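Beta-galacturonidase (Eisenbergiella tayi, PDB 6NCW) is a family 2 glycoside hydrolase that cleaves beta-linked galacturonides and is probably active on beta-glucuronides as well. Local coordinates at residues L16-H24 and I35-Y46; M1-K9 and E317-E325. All coordinates share one frame; numbering follows the deposited sequence.

Contact 1. Residues L16-H24 and I35-Y46; sequences LSSALWNFH and IQAPVPGCWENY
Ala-19, Trp-21 and Phe-23 pair with Val-39, Ala-37 and Ile-35 in an antiparallel hairpin, and in each pair both backbone N-H groups find the opposite carbonyl. The straightest of the six bonds runs from Ala-37 N to Trp-21 O, 2.9 Å at 171°. Ser-18 and Ala-19 both face Val-39, a G1 bulge, with Val-39 O 3.2 Å from its donor Ala-19 N. The Trp-21 indole is held by its own segment: NE1 donates to Leu-16 O at 3.0 Å, from above the carbonyl plane, and that oxygen also accepts from Arg-60. Against one indole face lies Val-39 CG2, a CH-pi contact 3.6 Å from the centroid of the five-membered ring. With chi1 at 173°, Phe-23 swings its ring away from the backbone N and out to Tyr-46, whose edge meets the phenyl face in a T-shaped pair, planes at 89°; Trp-43 CB touches Phe-23 CZ at 3.6 Å. Tyr-46 OH bonds to Tyr-58, and Trp-43 NE1 to Tyr-52 O. On the face carrying Leu-20 and Gln-36, Gln-36 NE2 donates to Glu-325 O of the second subunit. The chemistry implies a two-sided hairpin, aromatic toward its own domain, partly polar toward the neighbouring subunit.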
loop_
_atom_site.group_PDB
_atom_site.type_symbol
_atom_site.label_atom_id
_atom_site.label_comp_id
_atom_site.label_asym_id
_atom_site.label_seq_id
_atom_site.Cartn_x
_atom_site.Cartn_y
_atom_site.Cartn_z
ATOM N N LEU A 16 16.691 36.112 10.310
ATOM C CA LEU A 16 17.504 35.135 11.020
ATOM C C LEU A 16 17.099 33.688 10.740
ATOM O O LEU A 16 17.871 32.761 11.047
ATOM C CB LEU A 16 17.430 35.407 12.518
ATOM C CG LEU A 16 18.076 36.752 12.895
ATOM C CD1 LEU A 16 18.254 36.816 14.392
ATOM C CD2 LEU A 16 19.406 36.907 12.182
ATOM N N SER A 17 15.900 33.464 10.211
ATOM C CA SER A 17 15.474 32.128 9.814
ATOM C C SER A 17 15.945 31.862 8.385
ATOM O O SER A 17 16.787 32.594 7.852
ATOM C CB SER A 17 13.962 31.987 9.943
ATOM O OG SER A 17 13.315 33.101 9.365
ATOM N N SER A 18 15.360 30.854 7.735
ATOM C CA SER A 18 15.875 30.322 6.475
ATOM C C SER A 18 17.364 30.003 6.613
ATOM O O SER A 18 18.183 30.385 5.787
ATOM C CB SER A 18 15.623 31.284 5.309
ATOM O OG SER A 18 14.235 31.483 5.068
ATOM N N ALA A 19 17.703 29.266 7.663
ATOM C CA ALA A 19 19.094 29.042 8.035
ATOM C C ALA A 19 19.147 27.850 8.973
ATOM O O ALA A 19 18.128 27.416 9.513
ATOM C CB ALA A 19 19.708 30.287 8.708
ATOM N N LEU A 20 20.353 27.330 9.176
ATOM C CA LEU A 20 20.586 26.318 10.192
ATOM C C LEU A 20 20.953 27.004 11.508
ATOM O O LEU A 20 21.810 27.893 11.529
ATOM C CB LEU A 20 21.693 25.353 9.746
ATOM C CG LEU A 20 21.526 24.665 8.385
ATOM C CD1 LEU A 20 22.594 23.611 8.175
ATOM C CD2 LEU A 20 20.137 24.035 8.257
ATOM N N TRP A 21 20.283 26.610 12.592
ATOM C CA TRP A 21 20.657 26.979 13.948
ATOM C C TRP A 21 21.169 25.743 14.673
ATOM O O TRP A 21 20.950 24.610 14.240
ATOM C CB TRP A 21 19.481 27.546 14.752
ATOM C CG TRP A 21 18.810 28.795 14.252
ATOM C CD1 TRP A 21 18.705 29.238 12.956
ATOM C CD2 TRP A 21 18.137 29.762 15.065
ATOM N NE1 TRP A 21 17.998 30.432 12.921
ATOM C CE2 TRP A 21 17.643 30.769 14.205
ATOM C CE3 TRP A 21 17.899 29.871 16.448
ATOM C CZ2 TRP A 21 16.925 31.857 14.677
ATOM C CZ3 TRP A 21 17.184 30.954 16.913
ATOM C CH2 TRP A 21 16.699 31.931 16.028
ATOM N N ASN A 22 21.833 25.964 15.802
ATOM C CA ASN A 22 22.253 24.845 16.634
ATOM C C ASN A 22 21.095 24.418 17.514
ATOM O O ASN A 22 20.422 25.262 18.109
ATOM C CB ASN A 22 23.454 25.223 17.498
ATOM C CG ASN A 22 24.736 25.247 16.712
ATOM O OD1 ASN A 22 24.909 24.489 15.759
ATOM N ND2 ASN A 22 25.644 26.114 17.105
ATOM N N PHE A 23 20.889 23.097 17.609
ATOM C CA PHE A 23 19.733 22.501 18.256
ATOM C C PHE A 23 20.159 21.367 19.175
ATOM O O PHE A 23 20.981 20.528 18.804
ATOM C CB PHE A 23 18.737 21.963 17.205
ATOM C CG PHE A 23 17.575 21.175 17.788
ATOM C CD1 PHE A 23 17.600 19.783 17.825
ATOM C CD2 PHE A 23 16.449 21.830 18.265
ATOM C CE1 PHE A 23 16.519 19.056 18.344
ATOM C CE2 PHE A 23 15.370 21.115 18.789
ATOM C CZ PHE A 23 15.402 19.724 18.824
ATOM N N HIS A 24 19.570 21.334 20.369
ATOM C CA HIS A 24 19.682 20.178 21.241
ATOM C C HIS A 24 18.494 20.178 22.202
ATOM O O HIS A 24 17.994 21.242 22.577
ATOM C CB HIS A 24 21.028 20.157 21.992
ATOM C CG HIS A 24 21.248 21.317 22.906
ATOM N ND1 HIS A 24 20.801 21.332 24.210
ATOM C CD2 HIS A 24 21.893 22.492 22.713
ATOM C CE1 HIS A 24 21.154 22.470 24.779
ATOM N NE2 HIS A 24 21.812 23.193 23.890
ATOM N N ILE A 35 22.966 19.295 17.047
ATOM C CA ILE A 35 22.808 19.060 15.618
ATOM C C ILE A 35 22.458 20.388 14.950
ATOM O O ILE A 35 22.027 21.341 15.597
ATOM C CB ILE A 35 21.751 17.969 15.314
ATOM C CG1 ILE A 35 20.350 18.438 15.659
ATOM C CG2 ILE A 35 22.030 16.714 16.144
ATOM C CD1 ILE A 35 19.359 18.310 14.523
ATOM N N GLN A 36 22.667 20.454 13.638
ATOM C CA GLN A 36 22.316 21.649 12.875
ATOM C C GLN A 36 20.918 21.452 12.301
ATOM O O GLN A 36 20.696 20.578 11.459
ATOM C CB GLN A 36 23.349 21.916 11.786
ATOM C CG GLN A 36 24.727 22.276 12.364
ATOM C CD GLN A 36 25.792 22.334 11.297
ATOM O OE1 GLN A 36 26.210 21.298 10.779
ATOM N NE2 GLN A 36 26.212 23.550 10.932
ATOM N N ALA A 37 19.983 22.259 12.764
ATOM C CA ALA A 37 18.583 22.083 12.463
ATOM C C ALA A 37 18.066 23.245 11.625
ATOM O O ALA A 37 18.547 24.374 11.761
ATOM C CB ALA A 37 17.766 21.980 13.755
ATOM N N PRO A 38 17.097 23.003 10.740
ATOM C CA PRO A 38 16.518 24.108 9.961
ATOM C C PRO A 38 15.561 24.974 10.772
ATOM O O PRO A 38 14.784 24.490 11.600
ATOM C CB PRO A 38 15.774 23.384 8.834
ATOM C CG PRO A 38 15.416 22.048 9.428
ATOM C CD PRO A 38 16.590 21.684 10.309
ATOM N N VAL A 39 15.606 26.277 10.504
ATOM C CA VAL A 39 14.625 27.224 11.015
ATOM C C VAL A 39 14.122 27.998 9.807
ATOM O O VAL A 39 14.921 28.570 9.063
ATOM C CB VAL A 39 15.216 28.181 12.068
ATOM C CG1 VAL A 39 14.203 29.255 12.454
ATOM C CG2 VAL A 39 15.663 27.407 13.323
ATOM N N PRO A 40 12.800 28.022 9.526
ATOM C CA PRO A 40 11.719 27.326 10.242
ATOM C C PRO A 40 11.831 25.803 10.175
ATOM O O PRO A 40 12.466 25.278 9.253
ATOM C CB PRO A 40 10.447 27.785 9.513
ATOM C CG PRO A 40 10.920 28.131 8.143
ATOM C CD PRO A 40 12.299 28.724 8.331
ATOM N N GLY A 41 11.232 25.127 11.146
ATOM C CA GLY A 41 11.251 23.664 11.192
ATOM C C GLY A 41 10.538 23.172 12.438
ATOM O O GLY A 41 10.312 23.923 13.394
ATOM N N CYS A 42 10.183 21.892 12.412
ATOM C CA CYS A 42 9.633 21.216 13.582
ATOM C C CYS A 42 10.543 20.057 13.924
ATOM O O CYS A 42 10.938 19.302 13.030
ATOM C CB CYS A 42 8.212 20.700 13.322
ATOM S SG CYS A 42 7.055 22.031 13.033
ATOM N N TRP A 43 10.866 19.898 15.211
ATOM C CA TRP A 43 11.845 18.861 15.503
ATOM C C TRP A 43 11.271 17.458 15.377
ATOM O O TRP A 43 12.044 16.499 15.347
ATOM C CB TRP A 43 12.464 19.059 16.886
ATOM C CG TRP A 43 11.559 18.862 18.048
ATOM C CD1 TRP A 43 10.825 17.735 18.360
ATOM C CD2 TRP A 43 11.302 19.809 19.080
ATOM N NE1 TRP A 43 10.132 17.938 19.529
ATOM C CE2 TRP A 43 10.404 19.201 19.994
ATOM C CE3 TRP A 43 11.732 21.129 19.319
ATOM C CZ2 TRP A 43 9.927 19.868 21.138
ATOM C CZ3 TRP A 43 11.260 21.789 20.454
ATOM C CH2 TRP A 43 10.362 21.153 21.348
ATOM N N GLU A 44 9.948 17.309 15.267
ATOM C CA GLU A 44 9.391 15.986 14.994
ATOM C C GLU A 44 9.792 15.478 13.617
ATOM O O GLU A 44 9.676 14.283 13.348
ATOM C CB GLU A 44 7.865 15.997 15.125
ATOM C CG GLU A 44 7.385 16.035 16.571
ATOM C CD GLU A 44 7.223 17.455 17.106
ATOM O OE1 GLU A 44 7.764 18.417 16.494
ATOM O OE2 GLU A 44 6.535 17.614 18.140
ATOM N N ASN A 45 10.283 16.352 12.758
ATOM C CA ASN A 45 10.818 15.976 11.465
ATOM C C ASN A 45 12.318 15.715 11.493
ATOM O O ASN A 45 12.866 15.293 10.468
ATOM C CB ASN A 45 10.486 17.083 10.460
ATOM C CG ASN A 45 8.998 17.373 10.424
ATOM O OD1 ASN A 45 8.577 18.523 10.503
ATOM N ND2 ASN A 45 8.185 16.298 10.357
ATOM N N TYR A 46 13.003 15.967 12.644
ATOM C CA TYR A 46 14.416 15.579 12.613
ATOM C C TYR A 46 14.546 14.137 13.085
ATOM O O TYR A 46 13.859 13.735 14.028
ATOM C CB TYR A 46 15.289 16.473 13.509
ATOM C CG TYR A 46 14.972 17.948 13.518
ATOM C CD1 TYR A 46 15.320 18.722 14.620
ATOM C CD2 TYR A 46 14.358 18.588 12.428
ATOM C CE1 TYR A 46 15.047 20.071 14.663
ATOM C CE2 TYR A 46 14.081 19.967 12.461
ATOM C CZ TYR A 46 14.439 20.693 13.588
ATOM O OH TYR A 46 14.189 22.046 13.677
#

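Contact 2. Residues M1-K9 and E317-E325; sequences MIRTFETHK and ELFLDLCDE
Two successive bends in Arg-3, chi2 -71° and chi3 -61°, fold its guanidinium back to Asp-321, while Thr-4 chi1 of 58° sets OG1 between the backbone N and carbonyl carbon, facing Glu-325. Arg-3 grips the Asp-321 carboxylate side-on with one nitrogen for each oxygen, NE to OD1 at 2.8 Å and NH2 to OD2 at 2.9 Å, the latter on the syn lone pair. The two flat groups are nearly coplanar. Asp-321 OD1 takes a second bond, from Thr-4 N at 3.1 Å, arriving from the opposite face of the carboxylate plane to Arg-3 NE. Helix 317-326 follows barrel strand 307-309 in the TIM-barrel domain, and the bonds to it tie the irregular N-terminal segment 1-9 to the barrel's outer layer. Glu-317 CB lies over one guanidinium face, 3.7 Å from Arg-3 NE, and Phe-5 CZ covers the other; the Glu-317 carboxylate itself turns to Lys-73. Thr-4 OG1 donates to Glu-325 OE1, also salt-bridged to Arg-250; the modelled 2.5 Å between OG1 and OE1 is very short, and its exact value doubtful. Beside these polar bonds, Leu-318 CD1 packs on Met-1 CE at 3.7 Å and on Thr-4 CG2 at 3.8 Å.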
loop_
_atom_site.group_PDB
_atom_site.type_symbol
_atom_site.label_atom_id
_atom_site.label_comp_id
_atom_site.label_asym_id
_atom_site.label_seq_id
_atom_site.Cartn_x
_atom_site.Cartn_y
_atom_site.Cartn_z
ATOM N N MET A 1 12.315 33.757 3.404
ATOM C CA MET A 1 11.049 34.351 3.000
ATOM C C MET A 1 10.027 34.434 4.142
ATOM O O MET A 1 9.702 33.417 4.751
ATOM C CB MET A 1 10.475 33.542 1.860
ATOM C CG MET A 1 9.331 34.191 1.207
ATOM S SD MET A 1 8.636 33.114 -0.045
ATOM C CE MET A 1 7.672 34.387 -0.853
ATOM N N ILE A 2 9.518 35.639 4.407
ATOM C CA ILE A 2 8.570 35.881 5.486
ATOM C C ILE A 2 7.197 36.278 4.952
ATOM O O ILE A 2 6.171 35.825 5.465
ATOM C CB ILE A 2 9.107 36.960 6.456
ATOM C CG1 ILE A 2 10.451 36.547 7.069
ATOM C CG2 ILE A 2 8.098 37.231 7.549
ATOM C CD1 ILE A 2 10.340 35.402 8.071
ATOM N N ARG A 3 7.161 37.158 3.955
ATOM C CA ARG A 3 5.952 37.578 3.262
ATOM C C ARG A 3 6.227 37.490 1.769
ATOM O O ARG A 3 7.369 37.281 1.353
ATOM C CB ARG A 3 5.552 39.012 3.645
ATOM C CG ARG A 3 5.522 39.292 5.140
ATOM C CD ARG A 3 4.346 38.587 5.802
ATOM N NE ARG A 3 3.060 39.032 5.264
ATOM C CZ ARG A 3 2.370 40.055 5.746
ATOM N NH1 ARG A 3 2.862 40.745 6.776
ATOM N NH2 ARG A 3 1.201 40.400 5.199
ATOM N N THR A 4 5.181 37.649 0.951
ATOM C CA THR A 4 5.372 37.668 -0.498
ATOM C C THR A 4 5.784 39.040 -1.024
ATOM O O THR A 4 5.942 39.200 -2.234
ATOM C CB THR A 4 4.099 37.212 -1.225
ATOM O OG1 THR A 4 3.012 38.067 -0.861
ATOM C CG2 THR A 4 3.735 35.767 -0.866
ATOM N N PHE A 5 5.967 40.025 -0.151
ATOM C CA PHE A 5 6.388 41.358 -0.545
ATOM C C PHE A 5 7.292 41.891 0.562
ATOM O O PHE A 5 7.347 41.324 1.656
ATOM C CB PHE A 5 5.168 42.257 -0.768
ATOM C CG PHE A 5 4.333 42.426 0.468
ATOM C CD1 PHE A 5 4.499 43.534 1.287
ATOM C CD2 PHE A 5 3.415 41.451 0.838
ATOM C CE1 PHE A 5 3.755 43.676 2.446
ATOM C CE2 PHE A 5 2.659 41.587 1.992
ATOM C CZ PHE A 5 2.830 42.704 2.798
ATOM N N GLU A 6 8.026 42.973 0.283
ATOM C CA GLU A 6 8.887 43.563 1.307
ATOM C C GLU A 6 8.074 44.511 2.178
ATOM O O GLU A 6 7.389 45.408 1.678
ATOM C CB GLU A 6 10.081 44.293 0.689
ATOM C CG GLU A 6 11.088 43.365 -0.007
ATOM C CD GLU A 6 11.735 42.323 0.928
ATOM O OE1 GLU A 6 12.582 42.692 1.775
ATOM O OE2 GLU A 6 11.402 41.119 0.804
ATOM N N THR A 7 8.134 44.294 3.484
ATOM C CA THR A 7 7.400 45.122 4.424
ATOM C C THR A 7 8.205 46.318 4.918
ATOM O O THR A 7 7.696 47.076 5.748
ATOM C CB THR A 7 6.955 44.287 5.624
ATOM O OG1 THR A 7 8.103 43.690 6.231
ATOM C CG2 THR A 7 5.987 43.198 5.176
ATOM N N HIS A 8 9.445 46.484 4.455
ATOM C CA HIS A 8 10.301 47.592 4.882
ATOM C C HIS A 8 11.296 47.915 3.784
ATOM O O HIS A 8 11.949 47.014 3.260
ATOM C CB HIS A 8 11.075 47.259 6.160
ATOM C CG HIS A 8 10.214 47.084 7.365
ATOM N ND1 HIS A 8 9.540 48.132 7.954
ATOM C CD2 HIS A 8 9.908 45.979 8.090
ATOM C CE1 HIS A 8 8.855 47.679 8.995
ATOM N NE2 HIS A 8 9.066 46.379 9.102
ATOM N N LYS A 9 11.409 49.197 3.441
ATOM C CA LYS A 9 12.548 49.699 2.681
ATOM C C LYS A 9 13.462 50.582 3.515
ATOM O O LYS A 9 14.676 50.544 3.320
ATOM C CB LYS A 9 12.092 50.486 1.443
ATOM C CG LYS A 9 11.354 49.676 0.349
ATOM C CD LYS A 9 11.862 48.209 0.221
ATOM C CE LYS A 9 11.558 47.586 -1.161
ATOM N NZ LYS A 9 10.292 48.129 -1.749
ATOM N N GLU A 317 1.296 34.135 7.892
ATOM C CA GLU A 317 0.963 35.271 7.035
ATOM C C GLU A 317 1.429 35.063 5.603
ATOM O O GLU A 317 0.884 35.672 4.676
ATOM C CB GLU A 317 1.591 36.540 7.601
ATOM C CG GLU A 317 1.124 36.814 9.015
ATOM C CD GLU A 317 1.949 37.866 9.709
ATOM O OE1 GLU A 317 3.177 37.691 9.805
ATOM O OE2 GLU A 317 1.363 38.865 10.162
ATOM N N LEU A 318 2.453 34.246 5.398
ATOM C CA LEU A 318 2.843 33.915 4.035
ATOM C C LEU A 318 1.711 33.178 3.308
ATOM O O LEU A 318 1.473 33.404 2.116
ATOM C CB LEU A 318 4.126 33.081 4.070
ATOM C CG LEU A 318 4.780 32.662 2.751
ATOM C CD1 LEU A 318 5.347 33.875 2.014
ATOM C CD2 LEU A 318 5.878 31.643 3.030
ATOM N N PHE A 319 0.998 32.298 4.014
ATOM C CA PHE A 319 -0.119 31.584 3.393
ATOM C C PHE A 319 -1.267 32.544 3.105
ATOM O O PHE A 319 -1.848 32.524 2.013
ATOM C CB PHE A 319 -0.589 30.435 4.302
ATOM C CG PHE A 319 -1.633 29.537 3.666
ATOM C CD1 PHE A 319 -1.267 28.580 2.720
ATOM C CD2 PHE A 319 -2.966 29.649 4.013
ATOM C CE1 PHE A 319 -2.222 27.744 2.126
ATOM C CE2 PHE A 319 -3.931 28.830 3.420
ATOM C CZ PHE A 319 -3.554 27.875 2.478
ATOM N N LEU A 320 -1.596 33.401 4.080
ATOM C CA LEU A 320 -2.629 34.417 3.881
ATOM C C LEU A 320 -2.280 35.337 2.717
ATOM O O LEU A 320 -3.155 35.680 1.919
ATOM C CB LEU A 320 -2.830 35.221 5.169
ATOM C CG LEU A 320 -3.268 34.406 6.399
ATOM C CD1 LEU A 320 -3.257 35.248 7.664
ATOM C CD2 LEU A 320 -4.660 33.817 6.186
ATOM N N ASP A 321 -1.007 35.741 2.599
ATOM C CA ASP A 321 -0.565 36.507 1.428
ATOM C C ASP A 321 -0.932 35.785 0.138
ATOM O O ASP A 321 -1.420 36.397 -0.816
ATOM C CB ASP A 321 0.955 36.742 1.435
ATOM C CG ASP A 321 1.416 37.803 2.443
ATOM O OD1 ASP A 321 2.643 37.831 2.716
ATOM O OD2 ASP A 321 0.582 38.584 2.972
ATOM N N LEU A 322 -0.654 34.482 0.073
ATOM C CA LEU A 322 -0.939 33.746 -1.156
ATOM C C LEU A 322 -2.438 33.634 -1.413
ATOM O O LEU A 322 -2.860 33.550 -2.575
ATOM C CB LEU A 322 -0.294 32.363 -1.105
ATOM C CG LEU A 322 1.236 32.347 -1.197
ATOM C CD1 LEU A 322 1.812 31.034 -0.622
ATOM C CD2 LEU A 322 1.702 32.552 -2.637
ATOM N N CYS A 323 -3.256 33.630 -0.356
ATOM C CA CYS A 323 -4.704 33.651 -0.557
ATOM C C CYS A 323 -5.163 35.023 -1.056
ATOM O O CYS A 323 -6.014 35.099 -1.950
ATOM C CB CYS A 323 -5.434 33.280 0.739
ATOM S SG CYS A 323 -5.200 31.545 1.334
ATOM N N ASP A 324 -4.618 36.109 -0.474
ATOM C CA ASP A 324 -4.859 37.469 -0.970
ATOM C C ASP A 324 -4.593 37.576 -2.465
ATOM O O ASP A 324 -5.438 38.062 -3.224
ATOM C CB ASP A 324 -3.972 38.476 -0.231
ATOM C CG ASP A 324 -4.315 38.606 1.230
ATOM O OD1 ASP A 324 -5.444 38.231 1.623
ATOM O OD2 ASP A 324 -3.441 39.077 1.995
ATOM N N GLU A 325 -3.401 37.134 -2.903
ATOM C CA GLU A 325 -3.002 37.231 -4.308
ATOM C C GLU A 325 -3.845 36.369 -5.238
ATOM O O GLU A 325 -3.917 36.676 -6.431
ATOM C CB GLU A 325 -1.530 36.839 -4.476
ATOM C CG GLU A 325 -0.590 37.840 -3.847
ATOM C CD GLU A 325 0.863 37.417 -3.882
ATOM O OE1 GLU A 325 1.607 37.815 -2.964
ATOM O OE2 GLU A 325 1.275 36.712 -4.828
#

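Overall arrangement
Both contacts are partly buried, but contact 1 lies farther out, its centre about 23 Å from the centre of the chain against about 14 Å for contact 2. The first joins neighbouring strands at the edge of a six-stranded antiparallel sheet, through backbone bonds and aromatic packing; the second brings together residues more than 300 positions apart, chiefly through charged and hydroxyl side chains. They share no element, though Ser-18 and Met-1 touch between them and the centres are about 22 Å apart. Their link across the tetramer is direct: on the Leu-20 and Gln-36 face of the hairpin, Leu-20 packs on Leu-322 and Glu-325 of the second subunit's helix 317-326.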